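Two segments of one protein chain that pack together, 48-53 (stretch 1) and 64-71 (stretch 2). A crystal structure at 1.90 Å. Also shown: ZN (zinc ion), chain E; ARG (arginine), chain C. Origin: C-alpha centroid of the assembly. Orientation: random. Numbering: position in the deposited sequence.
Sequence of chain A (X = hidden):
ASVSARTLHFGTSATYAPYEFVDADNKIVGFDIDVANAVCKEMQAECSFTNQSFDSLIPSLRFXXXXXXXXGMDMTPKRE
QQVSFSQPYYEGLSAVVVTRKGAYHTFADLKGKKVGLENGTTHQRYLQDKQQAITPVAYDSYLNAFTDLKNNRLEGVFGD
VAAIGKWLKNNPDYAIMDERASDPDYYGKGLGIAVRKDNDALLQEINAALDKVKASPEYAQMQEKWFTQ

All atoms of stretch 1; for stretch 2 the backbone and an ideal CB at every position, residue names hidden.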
# COMPACT_ATOMS: atom_id res chain seq x y z
N SER A 48 -15.19 15.50 -5.28
CA SER A 48 -16.05 16.39 -4.51
C SER A 48 -16.48 15.71 -3.21
O SER A 48 -16.84 14.53 -3.22
CB SER A 48 -17.27 16.80 -5.33
OG SER A 48 -17.97 17.83 -4.66
N PHE A 49 -16.43 16.44 -2.10
CA PHE A 49 -16.82 15.89 -0.79
C PHE A 49 -18.05 16.57 -0.20
O PHE A 49 -18.19 17.79 -0.27
CB PHE A 49 -15.67 15.98 0.21
CG PHE A 49 -14.50 15.12 -0.13
CD1 PHE A 49 -14.50 13.77 0.20
CD2 PHE A 49 -13.41 15.65 -0.81
CE1 PHE A 49 -13.42 12.96 -0.13
CE2 PHE A 49 -12.32 14.85 -1.13
CZ PHE A 49 -12.33 13.51 -0.79
N THR A 50 -18.92 15.76 0.39
CA THR A 50 -20.06 16.25 1.16
C THR A 50 -19.88 15.75 2.59
O THR A 50 -19.67 14.55 2.80
CB THR A 50 -21.39 15.77 0.57
OG1 THR A 50 -21.48 16.21 -0.79
CG2 THR A 50 -22.60 16.33 1.35
N ASN A 51 -19.93 16.67 3.55
CA ASN A 51 -19.72 16.39 4.96
C ASN A 51 -21.06 16.36 5.70
O ASN A 51 -21.79 17.35 5.73
CB ASN A 51 -18.77 17.46 5.54
CG ASN A 51 -18.62 17.39 7.05
OD1 ASN A 51 -18.40 18.41 7.70
ND2 ASN A 51 -18.73 16.20 7.62
N GLN A 52 -21.40 15.20 6.26
CA GLN A 52 -22.68 15.02 6.98
C GLN A 52 -22.48 13.94 8.05
O GLN A 52 -21.41 13.32 8.10
CB GLN A 52 -23.82 14.67 6.02
CG GLN A 52 -23.65 13.35 5.26
CD GLN A 52 -24.75 13.12 4.22
OE1 GLN A 52 -24.88 13.88 3.25
NE2 GLN A 52 -25.53 12.06 4.41
N SER A 53 -23.47 13.72 8.91
CA SER A 53 -23.30 12.79 10.04
C SER A 53 -22.94 11.38 9.56
O SER A 53 -23.43 10.92 8.52
CB SER A 53 -24.55 12.78 10.94
OG SER A 53 -25.72 12.36 10.23
N UNK A 64 -28.66 7.65 -3.58
CA UNK A 64 -27.94 8.23 -4.73
C UNK A 64 -27.48 9.68 -4.57
O UNK A 64 -27.25 10.38 -5.56
CB UNK A 64 -28.84 8.15 -5.97
N UNK A 65 -27.34 10.14 -3.32
CA UNK A 65 -26.90 11.50 -3.05
C UNK A 65 -25.42 11.71 -3.43
O UNK A 65 -25.01 12.82 -3.74
CB UNK A 65 -27.12 11.83 -1.57
N UNK A 66 -24.64 10.63 -3.38
CA UNK A 66 -23.27 10.65 -3.88
C UNK A 66 -22.87 9.30 -4.47
O UNK A 66 -23.62 8.33 -4.36
CB UNK A 66 -22.30 11.04 -2.76
N UNK A 67 -21.71 9.26 -5.10
CA UNK A 67 -21.24 8.07 -5.79
C UNK A 67 -20.57 7.07 -4.86
O UNK A 67 -20.63 5.87 -5.08
CB UNK A 67 -20.27 8.47 -6.90
N UNK A 68 -19.92 7.59 -3.82
CA UNK A 68 -19.09 6.76 -2.96
C UNK A 68 -18.98 7.38 -1.57
O UNK A 68 -19.26 8.56 -1.38
CB UNK A 68 -17.70 6.57 -3.57
N UNK A 69 -18.61 6.55 -0.60
CA UNK A 69 -18.42 6.99 0.77
C UNK A 69 -17.03 6.57 1.21
O UNK A 69 -16.63 5.41 0.99
CB UNK A 69 -19.49 6.42 1.70
N UNK A 70 -16.29 7.51 1.78
CA UNK A 70 -15.05 7.19 2.48
C UNK A 70 -15.07 7.93 3.82
O UNK A 70 -15.28 9.15 3.86
CB UNK A 70 -13.82 7.57 1.65
N UNK A 71 -14.93 7.18 4.92
CA UNK A 71 -15.11 7.78 6.25
C UNK A 71 -14.58 6.94 7.41
O UNK A 71 -15.26 6.76 8.42
CB UNK A 71 -16.60 8.05 6.48
ZN ZN E . -21.62 11.93 -8.79
N ARG C . -14.27 2.92 12.35
CA ARG C . -15.58 3.12 13.05
C ARG C . -16.69 2.47 12.24
O ARG C . -17.86 2.54 12.62
CB ARG C . -15.88 4.61 13.27
CG ARG C . -15.82 5.46 11.98
CD ARG C . -16.26 6.90 12.20
NE ARG C . -15.88 7.73 11.06
CZ ARG C . -16.14 9.03 10.92
NH1 ARG C . -16.81 9.70 11.86
NH2 ARG C . -15.74 9.66 9.84
OXT ARG C . -16.45 1.88 11.17

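Stretch 1 runs as a strand through Asn51 and then leaves it. The touching parts of the two stretches run in directions 100° apart, end to end. No ideal CB of stretch 2 has an atom of stretch 1 within 5.5 Å, so any contact must be made by side chains that reach.

Position 64 has positive phi, 69°, with psi 22°. It follows a helix and closes it in a Schellman motif. Glycine is common at such a place, and Asn or another residue can be tolerated. Stretch 1 is out of reach. The residue is Lys64.

Position 65 points its CA-to-CB bond toward stretch 1, but the gap is wide. At its far side lie the methyl of Thr50 and the carbonyl oxygen OE1 of Gln52, an acceptor. A long side chain ending in a donor would suit; Lys, Arg or Gln could all be considered. The residue is Lys65. All four chi angles are t, so the chain is fully extended. Lys65 NZ donates a hydrogen bond to Gln52 OE1 at 2.7 Å.

Position 66 also points toward stretch 1, with extended backbone angles of -147/172. Its CA is 8.2 Å from the CA of Thr50, the closest CA pair across the stretches. The space between could take a large apolar side chain, such as Phe, Leu or Met. The residue is Phe66. Its chi1 of 23° lies between wells. Phe66 CD2 is 4.2 Å from Thr50 CB, an oblique approach to the ring. Gln52 OE1 lies at the ring edge, near its plane, 3.5 Å from Phe66 CE2.

Position 67 is out of reach of stretch 1, but the zinc ion lies nearby. Asp, Glu, His or Cys could serve as a ligand. The residue is Asp67, whose OD2 binds ZN at 2.1 Å.

Positions 68 and 69 lie in a strand and do not reach stretch 1. Their beta backbone angles suit Val, Ile or Thr, and Ala is also allowed. The residues are Ala68 and Val69.

Position 70 points sideways, with the ring of Phe49 within range of a side chain of moderate length. Ile, Leu, Val or Met would be plausible. The residue is Ile70, with both chi angles t. Its CG2 lies 4.2 Å from Phe49 CE1, at the edge of that ring, in an apolar contact.

Position 71 does not touch stretch 1. Its backbone oxygen faces the bound arginine, a role open to many residues. The residue is Ala71; its O accepts a hydrogen bond from ARG NE at 2.9 Å.

Stretch 2, residues 64-71: KKFDAVIA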
# COMPACT_ATOMS: atom_id res chain seq x y z
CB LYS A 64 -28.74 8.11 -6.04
CG LYS A 64 -28.92 6.69 -6.52
CD LYS A 64 -29.33 6.65 -7.97
CE LYS A 64 -29.56 5.22 -8.41
NZ LYS A 64 -30.54 4.54 -7.52
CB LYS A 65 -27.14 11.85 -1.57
CG LYS A 65 -26.81 13.28 -1.21
CD LYS A 65 -26.94 13.52 0.29
CE LYS A 65 -26.80 14.99 0.60
NZ LYS A 65 -26.88 15.21 2.06
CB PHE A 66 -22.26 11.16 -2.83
CG PHE A 66 -22.71 11.02 -1.39
CD1 PHE A 66 -22.74 9.78 -0.76
CD2 PHE A 66 -23.06 12.15 -0.66
CE1 PHE A 66 -23.13 9.66 0.57
CE2 PHE A 66 -23.45 12.04 0.68
CZ PHE A 66 -23.49 10.80 1.29
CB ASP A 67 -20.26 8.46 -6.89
CG ASP A 67 -20.86 9.42 -7.87
OD1 ASP A 67 -21.89 9.06 -8.48
OD2 ASP A 67 -20.32 10.54 -8.00
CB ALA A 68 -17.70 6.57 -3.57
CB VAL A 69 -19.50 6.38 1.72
CG1 VAL A 69 -19.08 6.45 3.18
CG2 VAL A 69 -20.83 7.10 1.54
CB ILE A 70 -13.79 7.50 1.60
CG1 ILE A 70 -12.54 6.82 2.17
CG2 ILE A 70 -13.59 9.03 1.39
CD1 ILE A 70 -11.27 6.99 1.28
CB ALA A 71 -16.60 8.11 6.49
O HOH W 1 -23.35 11.96 -7.50
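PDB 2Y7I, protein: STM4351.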